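Protein TASOR (Homo sapiens, PDB 6TL1) serves as a component of the HUSH complex, which maintains epigenetic transcriptional silencing by promoting recruitment of SETDB1 and MORC2, and folds here as a pseudo-PARP domain. Local coordinates at residues 73-78 with 107-112; 95-100 with 179-184; 140-145 with 158-163; 151-156 with 185-190. All blocks are in the same frame, centred on the assembly; numbering follows the deposited sequence.

In the fold
All four contacts fall within one domain, the pseudo-PARP domain, and three of them reach the mixed sheet ordered 107-110, 181-184, 159-162, 139-142. Contact 1 joins strand 107-110, at one end of that sheet, to edge strand 71-77 of the antiparallel sheet. Contact 2 lays the loop 95-100 on strand 181-184, its centre about 10 Å from that of contact 1; contact 3, its centre about 9 Å from that of contact 2, pairs the last two strands. Contact 4 joins two loops that lead out of strands 139-142 and 181-184. Along the chain, contact 2 crosses contact 1, contact 4 crosses contacts 2 and 3, and contact 3 lies between the segments of contact 2; these crossings interlace distant segments into one body.

Contact 1 (73-78 with 107-112)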
# COMPACT_ATOMS: atom_id res chain seq x y z
N ALA A 73 1.27 -3.34 -2.40
CA ALA A 73 0.90 -2.96 -1.04
C ALA A 73 -0.60 -2.74 -1.00
O ALA A 73 -1.27 -2.66 -2.04
CB ALA A 73 1.64 -1.70 -0.58
N PHE A 74 -1.14 -2.60 0.21
CA PHE A 74 -2.57 -2.77 0.43
C PHE A 74 -3.17 -1.65 1.27
O PHE A 74 -2.50 -1.02 2.09
CB PHE A 74 -2.84 -4.13 1.08
CG PHE A 74 -2.03 -5.22 0.46
CD1 PHE A 74 -0.78 -5.53 0.96
CD2 PHE A 74 -2.48 -5.87 -0.67
CE1 PHE A 74 -0.01 -6.49 0.36
CE2 PHE A 74 -1.72 -6.84 -1.27
CZ PHE A 74 -0.48 -7.15 -0.75
N LEU A 75 -4.46 -1.42 1.04
CA LEU A 75 -5.22 -0.43 1.79
C LEU A 75 -6.65 -0.93 1.92
O LEU A 75 -7.33 -1.14 0.91
CB LEU A 75 -5.19 0.93 1.10
CG LEU A 75 -5.75 2.09 1.94
CD1 LEU A 75 -4.86 2.32 3.14
CD2 LEU A 75 -5.84 3.36 1.09
N MET A 76 -7.11 -1.10 3.15
CA MET A 76 -8.53 -1.34 3.39
C MET A 76 -9.22 0.02 3.36
O MET A 76 -8.72 0.98 3.94
CB MET A 76 -8.77 -2.05 4.72
CG MET A 76 -10.23 -2.24 5.03
SD MET A 76 -10.50 -3.46 6.34
CE MET A 76 -9.71 -2.61 7.72
N VAL A 77 -10.35 0.12 2.66
CA VAL A 77 -10.95 1.42 2.38
C VAL A 77 -12.41 1.43 2.80
O VAL A 77 -13.17 0.48 2.56
CB VAL A 77 -10.80 1.80 0.90
CG1 VAL A 77 -9.33 1.92 0.55
CG2 VAL A 77 -11.40 0.74 0.04
N ASP A 78 -12.80 2.53 3.44
CA ASP A 78 -14.09 2.71 4.09
C ASP A 78 -15.11 3.32 3.14
O ASP A 78 -14.80 3.69 2.01
CB ASP A 78 -13.94 3.63 5.32
CG ASP A 78 -13.77 2.86 6.61
OD1 ASP A 78 -13.07 1.82 6.61
OD2 ASP A 78 -14.34 3.30 7.64
N VAL A 107 1.71 9.22 1.98
CA VAL A 107 0.60 8.28 1.99
C VAL A 107 1.09 6.97 2.59
O VAL A 107 2.22 6.54 2.33
CB VAL A 107 -0.00 8.09 0.58
CG1 VAL A 107 -0.36 9.46 -0.01
CG2 VAL A 107 0.95 7.33 -0.34
N TYR A 108 0.25 6.35 3.41
CA TYR A 108 0.61 5.14 4.14
C TYR A 108 -0.09 3.93 3.50
O TYR A 108 -1.30 3.96 3.28
CB TYR A 108 0.20 5.25 5.60
CG TYR A 108 1.15 6.04 6.49
CD1 TYR A 108 2.20 5.39 7.12
CD2 TYR A 108 0.96 7.39 6.72
CE1 TYR A 108 3.06 6.07 7.93
CE2 TYR A 108 1.82 8.09 7.56
CZ TYR A 108 2.87 7.42 8.15
OH TYR A 108 3.74 8.06 9.00
N LEU A 109 0.67 2.87 3.24
CA LEU A 109 0.12 1.62 2.74
C LEU A 109 0.60 0.45 3.60
O LEU A 109 1.74 0.46 4.07
CB LEU A 109 0.52 1.37 1.26
CG LEU A 109 0.04 2.39 0.22
CD1 LEU A 109 0.55 2.08 -1.16
CD2 LEU A 109 -1.48 2.34 0.18
N SER A 110 -0.26 -0.56 3.79
CA SER A 110 0.12 -1.75 4.55
C SER A 110 1.04 -2.63 3.72
O SER A 110 0.81 -2.86 2.53
CB SER A 110 -1.10 -2.58 4.95
OG SER A 110 -1.84 -2.01 6.01
N ARG A 111 2.08 -3.14 4.37
CA ARG A 111 2.96 -4.13 3.76
C ARG A 111 2.29 -5.50 3.66
O ARG A 111 2.60 -6.28 2.76
CB ARG A 111 4.25 -4.24 4.59
CG ARG A 111 5.15 -5.41 4.27
CD ARG A 111 6.57 -5.19 4.80
NE ARG A 111 7.36 -6.42 4.75
CZ ARG A 111 8.46 -6.64 5.47
NH1 ARG A 111 8.91 -5.73 6.31
NH2 ARG A 111 9.12 -7.79 5.34
N TYR A 112 1.39 -5.81 4.58
CA TYR A 112 0.84 -7.15 4.74
C TYR A 112 -0.66 -7.13 4.51
O TYR A 112 -1.37 -6.27 5.04
CB TYR A 112 1.15 -7.70 6.13
CG TYR A 112 2.62 -7.93 6.40
CD1 TYR A 112 3.30 -8.93 5.74
CD2 TYR A 112 3.32 -7.15 7.33
CE1 TYR A 112 4.63 -9.17 5.98
CE2 TYR A 112 4.67 -7.38 7.57
CZ TYR A 112 5.31 -8.40 6.89
OH TYR A 112 6.64 -8.68 7.08
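Phe74 and Ser110 form the only beta bridge here, and it shows how two main-chain bonds can join strands that run far from parallel. Phe74 N donates to Ser110 O at 3.0 Å and Ser110 N returns a bond to Phe74 O at 2.8 Å. Both donors lie in the plane of the carbonyl they address, and their N-H...O angles are just over 150°. The pair is antiparallel and hydrogen-bonded, yet the strand directions differ by 100°, which is consistent with the pairing stopping after a single bridge. On either side of Phe74 the strand turns its backbone to its own sheet, where Ala73 pairs with Phe132 and Leu75 with Val130 of strand 126-134.

Side chains close round the bridge. Ala73 CB sits 3.4 Å from Ser110 O and 3.8 Å from Leu109 CB. The Leu109 CD2 methyl reaches Leu75 CB at 4.1 Å. A chi1 of -43° sets Phe74 CG beside the backbone N, anti to the carbonyl carbon. The ring meets residues 111-112, past the end of the strand, and Arg111 O lies at the ring's edge, in its plane, 3.6 Å from Phe74 CE1. The Phe74 side chain also touches Ile20 and Leu21 of helix 12-22.

The polar ends are satisfied elsewhere: Ser110 OG bonds to Leu115 O and Gln181 NE2, Tyr108 OH to Gly101 O and Leu100 N, and Arg111 NH1 to Asn166 OD1. Such an isolated bridge between steeply crossed edge strands is the seam where the two sheets of this pseudo-PARP domain meet.

Contact 2 (95-100 with 179-184); sequences SKITIL and LTQYYF
Leu100 has the largest share of any single residue in this contact, packing on Tyr183 and on the backbone of Gln181, and it illustrates how an irregular loop can cover a strand without a single direct hydrogen bond to it. The Leu100 and Tyr183 side chains slide past each other in opposite directions, Leu100 CD1 ending 3.7 Å from Tyr183 CB. The same methyl also lies 3.7 Å from Gln181 O. Further along, Ile99 and Leu179 cross at about a right angle; Ile99 CG1 is anti to the backbone N (chi1 -165°), and the Ile99 CD1 methyl beyond it presses on Leu179 CD2 at 3.5 Å, tighter than usual for two carbons.

Mixed polar and apolar contacts come next. Leu100 O stands over one face of the Tyr183 ring, 3.5 Å from Tyr183 CD2, and is itself bonded by His160 ND1. Ile97 CD1 approaches the amide of Gln181 obliquely and comes within 3.5 Å of Gln181 OE1. The Gln181 chain is bent at chi2 (-77°), and its NE2 bonds to Tyr177 O, which would restrain the rotation of the amide.

Hydrogen bonds serve to shape each partner and tie it to neighbours. Ser95 OG accepts from Ile97 N at 3.0 Å with an angle of 165°, an ST turn that leads the loop into Ile97. Tyr183 OH reaches Ser102 O.

The chemistry therefore implies that the loop is held on the strand by dispersion, while Leu100 O, Gln181 NE2 and Tyr183 OH bond to residues outside the pair.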
# COMPACT_ATOMS: atom_id res chain seq x y z
N SER A 95 -4.60 9.12 5.77
CA SER A 95 -4.26 8.26 6.88
C SER A 95 -4.11 9.09 8.15
O SER A 95 -3.88 10.30 8.09
CB SER A 95 -2.97 7.48 6.62
OG SER A 95 -2.56 6.81 7.80
N LYS A 96 -4.25 8.44 9.30
CA LYS A 96 -4.00 9.09 10.57
C LYS A 96 -2.71 8.62 11.23
O LYS A 96 -2.39 9.07 12.33
CB LYS A 96 -5.21 8.91 11.50
CG LYS A 96 -6.42 9.66 10.95
CD LYS A 96 -7.31 10.21 12.04
CE LYS A 96 -8.20 11.31 11.48
NZ LYS A 96 -7.75 12.65 11.95
N ILE A 97 -1.99 7.71 10.58
CA ILE A 97 -0.71 7.23 11.09
C ILE A 97 0.32 8.35 11.05
O ILE A 97 0.35 9.17 10.11
CB ILE A 97 -0.27 6.02 10.25
CG1 ILE A 97 -1.37 4.96 10.25
CG2 ILE A 97 1.04 5.44 10.77
CD1 ILE A 97 -1.09 3.83 9.28
N THR A 98 1.18 8.41 12.07
CA THR A 98 2.21 9.44 12.18
C THR A 98 3.61 8.87 12.33
O THR A 98 4.58 9.64 12.32
CB THR A 98 1.91 10.36 13.37
OG1 THR A 98 1.86 9.58 14.56
CG2 THR A 98 0.57 11.06 13.19
N ILE A 99 3.75 7.55 12.44
CA ILE A 99 4.98 6.93 12.90
C ILE A 99 6.16 7.17 11.96
O ILE A 99 7.31 7.26 12.41
CB ILE A 99 4.71 5.43 13.14
CG1 ILE A 99 5.81 4.78 13.96
CG2 ILE A 99 4.51 4.68 11.83
CD1 ILE A 99 5.49 3.33 14.22
N LEU A 100 5.92 7.26 10.65
CA LEU A 100 6.99 7.43 9.67
C LEU A 100 7.04 8.85 9.10
O LEU A 100 7.82 9.11 8.17
CB LEU A 100 6.83 6.43 8.52
CG LEU A 100 6.87 4.94 8.84
CD1 LEU A 100 6.75 4.13 7.56
CD2 LEU A 100 8.14 4.55 9.64
N LEU A 179 3.88 -0.30 12.50
CA LEU A 179 5.29 -0.55 12.22
C LEU A 179 5.52 -1.27 10.89
O LEU A 179 6.66 -1.32 10.43
CB LEU A 179 5.92 -1.37 13.35
CG LEU A 179 6.13 -0.66 14.70
CD1 LEU A 179 6.42 -1.69 15.79
CD2 LEU A 179 7.28 0.36 14.60
N THR A 180 4.48 -1.84 10.27
CA THR A 180 4.62 -2.54 9.00
C THR A 180 4.02 -1.73 7.84
O THR A 180 3.45 -2.30 6.91
CB THR A 180 3.99 -3.93 9.06
OG1 THR A 180 2.61 -3.81 9.38
CG2 THR A 180 4.70 -4.79 10.13
N GLN A 181 4.11 -0.41 7.92
CA GLN A 181 3.62 0.45 6.86
C GLN A 181 4.73 0.85 5.91
O GLN A 181 5.92 0.81 6.24
CB GLN A 181 2.98 1.72 7.43
CG GLN A 181 1.82 1.45 8.33
CD GLN A 181 0.58 1.09 7.54
OE1 GLN A 181 0.17 1.82 6.64
NE2 GLN A 181 0.02 -0.08 7.84
N TYR A 182 4.32 1.20 4.70
CA TYR A 182 5.14 1.93 3.74
C TYR A 182 4.65 3.38 3.71
O TYR A 182 3.44 3.62 3.77
CB TYR A 182 5.02 1.33 2.34
CG TYR A 182 5.63 -0.05 2.17
CD1 TYR A 182 6.87 -0.36 2.69
CD2 TYR A 182 4.94 -1.04 1.47
CE1 TYR A 182 7.41 -1.63 2.54
CE2 TYR A 182 5.48 -2.31 1.30
CZ TYR A 182 6.72 -2.60 1.84
OH TYR A 182 7.27 -3.85 1.69
N TYR A 183 5.56 4.33 3.61
CA TYR A 183 5.23 5.76 3.59
C TYR A 183 5.80 6.37 2.31
O TYR A 183 7.01 6.59 2.23
CB TYR A 183 5.77 6.44 4.83
CG TYR A 183 5.57 7.94 4.95
CD1 TYR A 183 4.32 8.47 5.22
CD2 TYR A 183 6.65 8.81 4.85
CE1 TYR A 183 4.15 9.85 5.39
CE2 TYR A 183 6.49 10.19 5.00
CZ TYR A 183 5.24 10.70 5.27
OH TYR A 183 5.07 12.05 5.42
N PHE A 184 4.94 6.59 1.33
CA PHE A 184 5.33 7.08 0.01
C PHE A 184 5.11 8.58 -0.10
O PHE A 184 4.11 9.12 0.37
CB PHE A 184 4.55 6.35 -1.08
CG PHE A 184 4.97 4.93 -1.26
CD1 PHE A 184 6.02 4.61 -2.10
CD2 PHE A 184 4.33 3.91 -0.57
CE1 PHE A 184 6.42 3.29 -2.26
CE2 PHE A 184 4.72 2.59 -0.73
CZ PHE A 184 5.78 2.29 -1.57

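Contact 3 (140-145 with 158-163)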
# COMPACT_ATOMS: atom_id res chain seq x y z
N LYS A 140 14.34 4.71 2.60
CA LYS A 140 14.91 5.33 3.78
C LYS A 140 14.32 4.61 4.99
O LYS A 140 13.10 4.63 5.19
CB LYS A 140 14.61 6.83 3.83
CG LYS A 140 15.02 7.55 5.10
CD LYS A 140 16.53 7.51 5.33
CE LYS A 140 16.90 8.41 6.51
NZ LYS A 140 18.37 8.49 6.71
N SER A 141 15.17 3.92 5.75
CA SER A 141 14.76 3.22 6.95
C SER A 141 14.92 4.13 8.16
O SER A 141 16.00 4.69 8.38
CB SER A 141 15.60 1.96 7.15
OG SER A 141 15.27 0.98 6.18
N ILE A 142 13.85 4.27 8.95
CA ILE A 142 13.91 5.17 10.10
C ILE A 142 13.49 4.42 11.36
O ILE A 142 12.66 3.50 11.32
CB ILE A 142 13.05 6.44 9.89
CG1 ILE A 142 11.59 6.07 9.63
CG2 ILE A 142 13.60 7.29 8.74
CD1 ILE A 142 10.67 7.27 9.61
N TYR A 143 14.06 4.82 12.48
CA TYR A 143 13.64 4.28 13.76
C TYR A 143 12.34 4.93 14.22
O TYR A 143 12.07 6.10 13.93
CB TYR A 143 14.74 4.51 14.80
CG TYR A 143 15.94 3.62 14.59
CD1 TYR A 143 16.99 4.02 13.78
CD2 TYR A 143 16.02 2.39 15.21
CE1 TYR A 143 18.09 3.20 13.59
CE2 TYR A 143 17.12 1.57 15.04
CZ TYR A 143 18.15 1.98 14.23
OH TYR A 143 19.24 1.15 14.08
N ASP A 144 11.53 4.16 14.94
CA ASP A 144 10.26 4.69 15.41
C ASP A 144 10.50 5.79 16.45
O ASP A 144 11.50 5.77 17.17
CB ASP A 144 9.39 3.57 15.99
CG ASP A 144 10.11 2.74 17.04
OD1 ASP A 144 11.26 2.29 16.79
OD2 ASP A 144 9.53 2.56 18.12
N PRO A 145 9.61 6.79 16.52
CA PRO A 145 9.91 7.99 17.32
C PRO A 145 9.93 7.72 18.81
O PRO A 145 9.05 7.05 19.36
CB PRO A 145 8.78 8.96 16.94
CG PRO A 145 7.67 8.08 16.48
CD PRO A 145 8.33 6.92 15.80
N GLU A 158 12.41 7.22 -2.14
CA GLU A 158 11.04 7.06 -2.60
C GLU A 158 10.04 6.83 -1.47
O GLU A 158 8.86 7.14 -1.65
CB GLU A 158 10.93 5.93 -3.62
CG GLU A 158 11.35 6.35 -5.04
CD GLU A 158 12.77 6.91 -5.11
OE1 GLU A 158 13.72 6.10 -5.07
OE2 GLU A 158 12.92 8.15 -5.15
N CYS A 159 10.47 6.29 -0.33
CA CYS A 159 9.53 6.00 0.74
C CYS A 159 10.29 5.88 2.05
O CYS A 159 11.51 5.77 2.07
CB CYS A 159 8.72 4.72 0.50
SG CYS A 159 9.76 3.22 0.44
N HIS A 160 9.55 5.95 3.15
CA HIS A 160 10.06 5.56 4.46
C HIS A 160 9.50 4.19 4.83
O HIS A 160 8.37 3.86 4.48
CB HIS A 160 9.65 6.56 5.53
CG HIS A 160 10.32 7.90 5.41
ND1 HIS A 160 10.02 8.95 6.25
CD2 HIS A 160 11.27 8.35 4.57
CE1 HIS A 160 10.77 9.99 5.93
NE2 HIS A 160 11.53 9.66 4.91
N VAL A 161 10.30 3.41 5.57
CA VAL A 161 9.84 2.17 6.19
C VAL A 161 10.44 2.13 7.59
O VAL A 161 11.39 2.84 7.91
CB VAL A 161 10.23 0.89 5.42
CG1 VAL A 161 9.77 0.95 3.97
CG2 VAL A 161 11.74 0.63 5.50
N SER A 162 9.85 1.29 8.45
CA SER A 162 10.35 1.14 9.81
C SER A 162 11.62 0.30 9.80
O SER A 162 11.62 -0.82 9.29
CB SER A 162 9.30 0.50 10.71
OG SER A 162 8.23 1.41 10.90
N LYS A 163 12.65 0.80 10.47
CA LYS A 163 13.98 0.18 10.46
C LYS A 163 13.96 -1.31 10.78
O LYS A 163 14.62 -2.11 10.10
CB LYS A 163 14.89 0.91 11.45
CG LYS A 163 16.34 0.46 11.39
CD LYS A 163 17.09 1.21 10.31
CE LYS A 163 18.37 0.48 9.95
NZ LYS A 163 19.10 0.06 11.18
O HOH W 1 9.64 3.19 12.52
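Lys163 reaches across to Tyr143 and runs obliquely over one face of its ring. Lys163 CG stands 3.9 Å from the centroid of the Tyr143 ring, 18° off the normal, in a CH-pi contact. Bends at chi2 (85°) and chi4 bring the chain round until Lys163 NZ donates to Tyr143 OH at 3.1 Å, while Lys163 CD on the way packs 3.6 Å from Ser141 CB. One lysine thus touches the ring face with its carbons and the hydroxyl with its amine.

On the face opposite Ser141 and Val161, Lys140 and His160 lie side by side and point the same way, Lys140 CB being 3.7 Å from His160 CD2. Ile142 crosses the same ring obliquely with its CD1 methyl, so the imidazole has Lys140 near CD2 and Ile142 near ND1. His160 NE2 is held outside this pair, by Thr154 OG1.

Beneath the side chains runs a parallel ladder, Lys140 with His160 and Ser141 with Val161, ending at Ile142 and Ser162, whose side chains diverge. Lys140 N bonds to Cys159 O and Val161 N to Lys140 O; Ile142 N then meets Val161 O at 3.0 Å, almost in line with the carbonyl. The last bond, Lys163 N to Ile142 O at 2.8 Å, comes from 42° out of the carbonyl plane. A water also donates to Ile142 O and links it to Ser162 OG.

Regular main-chain bonding thus sets the register of this sheet edge, and the exposed lysine-tyrosine pair extends the contact past the last bridge by combining dispersion with a polar bond.

Contact 4 (151-156 with 185-190)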
# COMPACT_ATOMS: atom_id res chain seq x y z
N LEU A 151 10.92 13.03 11.07
CA LEU A 151 11.53 13.70 9.93
C LEU A 151 10.48 14.15 8.93
O LEU A 151 9.43 13.52 8.77
CB LEU A 151 12.52 12.77 9.23
CG LEU A 151 13.69 12.21 10.03
CD1 LEU A 151 14.28 11.01 9.30
CD2 LEU A 151 14.73 13.30 10.20
N ASP A 152 10.79 15.24 8.23
CA ASP A 152 10.13 15.50 6.96
C ASP A 152 10.46 14.36 6.00
O ASP A 152 11.41 13.60 6.23
CB ASP A 152 10.60 16.83 6.38
CG ASP A 152 9.98 18.04 7.06
OD1 ASP A 152 9.01 17.88 7.84
OD2 ASP A 152 10.45 19.17 6.80
N PRO A 153 9.68 14.19 4.94
CA PRO A 153 10.02 13.16 3.95
C PRO A 153 11.45 13.36 3.46
O PRO A 153 11.90 14.49 3.25
CB PRO A 153 8.99 13.38 2.84
CG PRO A 153 7.81 13.90 3.57
CD PRO A 153 8.39 14.83 4.62
N THR A 154 12.18 12.25 3.34
CA THR A 154 13.61 12.32 3.04
C THR A 154 13.81 12.58 1.55
O THR A 154 13.35 11.76 0.72
CB THR A 154 14.30 11.02 3.43
OG1 THR A 154 14.12 10.79 4.83
CG2 THR A 154 15.79 11.17 3.19
N PRO A 155 14.44 13.66 1.14
CA PRO A 155 14.63 13.93 -0.28
C PRO A 155 15.46 12.83 -0.94
O PRO A 155 16.30 12.20 -0.30
CB PRO A 155 15.35 15.28 -0.32
CG PRO A 155 14.97 15.93 1.00
CD PRO A 155 14.96 14.78 1.97
N LYS A 156 15.17 12.59 -2.22
CA LYS A 156 15.92 11.67 -3.07
C LYS A 156 15.75 10.21 -2.64
O LYS A 156 16.56 9.36 -3.01
CB LYS A 156 17.41 12.05 -3.10
CG LYS A 156 17.66 13.44 -3.65
CD LYS A 156 16.96 13.69 -4.97
CE LYS A 156 17.27 15.07 -5.50
NZ LYS A 156 16.55 15.31 -6.79
N TYR A 185 6.05 9.27 -0.73
CA TYR A 185 5.94 10.70 -0.89
C TYR A 185 6.72 11.08 -2.13
O TYR A 185 7.50 10.29 -2.67
CB TYR A 185 6.49 11.44 0.34
CG TYR A 185 7.90 11.01 0.62
CD1 TYR A 185 8.97 11.62 -0.01
CD2 TYR A 185 8.15 9.97 1.51
CE1 TYR A 185 10.26 11.21 0.23
CE2 TYR A 185 9.44 9.56 1.77
CZ TYR A 185 10.49 10.18 1.13
OH TYR A 185 11.78 9.76 1.38
N GLU A 186 6.53 12.32 -2.57
CA GLU A 186 7.26 12.80 -3.73
C GLU A 186 7.34 14.31 -3.65
O GLU A 186 6.32 14.99 -3.51
CB GLU A 186 6.59 12.35 -5.03
CG GLU A 186 7.39 12.67 -6.26
CD GLU A 186 6.84 12.02 -7.52
OE1 GLU A 186 5.67 11.60 -7.54
OE2 GLU A 186 7.60 11.97 -8.51
N TYR A 187 8.56 14.84 -3.75
CA TYR A 187 8.71 16.27 -3.81
C TYR A 187 8.48 16.72 -5.25
O TYR A 187 9.01 16.12 -6.19
CB TYR A 187 10.11 16.68 -3.36
CG TYR A 187 10.30 16.67 -1.85
CD1 TYR A 187 9.95 17.78 -1.09
CD2 TYR A 187 10.83 15.56 -1.20
CE1 TYR A 187 10.12 17.78 0.29
CE2 TYR A 187 11.02 15.56 0.18
CZ TYR A 187 10.66 16.67 0.91
OH TYR A 187 10.82 16.67 2.28
N GLY A 188 7.69 17.77 -5.42
CA GLY A 188 7.63 18.50 -6.66
C GLY A 188 8.74 19.51 -6.62
O GLY A 188 9.72 19.35 -5.87
N PHE A 189 8.61 20.57 -7.38
CA PHE A 189 9.58 21.65 -7.28
C PHE A 189 8.99 22.72 -6.37
O PHE A 189 8.07 23.44 -6.77
CB PHE A 189 9.98 22.19 -8.64
CG PHE A 189 10.69 23.51 -8.58
CD1 PHE A 189 11.70 23.72 -7.65
CD2 PHE A 189 10.38 24.54 -9.46
CE1 PHE A 189 12.37 24.93 -7.57
CE2 PHE A 189 11.04 25.75 -9.40
CZ PHE A 189 12.04 25.95 -8.45
N ASP A 190 9.52 22.80 -5.15
CA ASP A 190 9.20 23.71 -4.04
C ASP A 190 8.04 23.22 -3.18
O ASP A 190 7.70 23.89 -2.19
CB ASP A 190 8.87 25.14 -4.49
CG ASP A 190 10.03 26.10 -4.30
OD1 ASP A 190 11.06 25.68 -3.72
OD2 ASP A 190 9.92 27.26 -4.73
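Two loops of the pseudo-PARP domain, leading out of strands 139-142 and 181-184 of its mixed sheet, are joined here by a proline CH-pi contact and two hydrogen bonds from tyrosine hydroxyls to backbone carbonyls. Pro153 lies against Tyr185, its CB almost over the centre of the ring: the CH-pi distance from Pro153 CB to the centroid of the Tyr185 ring is 3.4 Å, 15° from the normal. The approach is close, with Pro153 CB 3.3 Å from Tyr185 CD1. Tyr185 CG sits between its backbone N and carbonyl carbon (chi1 55°), the crowded position.

The second ring is turned differently. Pro153 and Tyr187 cross at about a right angle, and Pro153 O meets the Tyr187 ring at its edge, in plane. Pro155 flanks this ring obliquely, Pro155 CG lying 4.1 Å from Tyr187 CE2.

Around the pair, His160 of strand 159-162 packs edge-to-face with Tyr185. Met105 touches Pro153 as well. Glu186, between the two tyrosines, turns away to salt bridges with Arg197 and Lys54.

Each tyrosine hydroxyl donates to one of two successive carbonyls. A proline nitrogen carries no hydrogen, so this loop has fewer backbone donors, but its carbonyls remain good acceptors. Tyr187 OH donates a hydrogen bond to Pro153 O at 2.6 Å, tilted 26° from the carbonyl plane. Tyr185 OH, by contrast, lies in the plane of the Thr154 carbonyl and on a lone pair, 2.6 Å from Thr154 O.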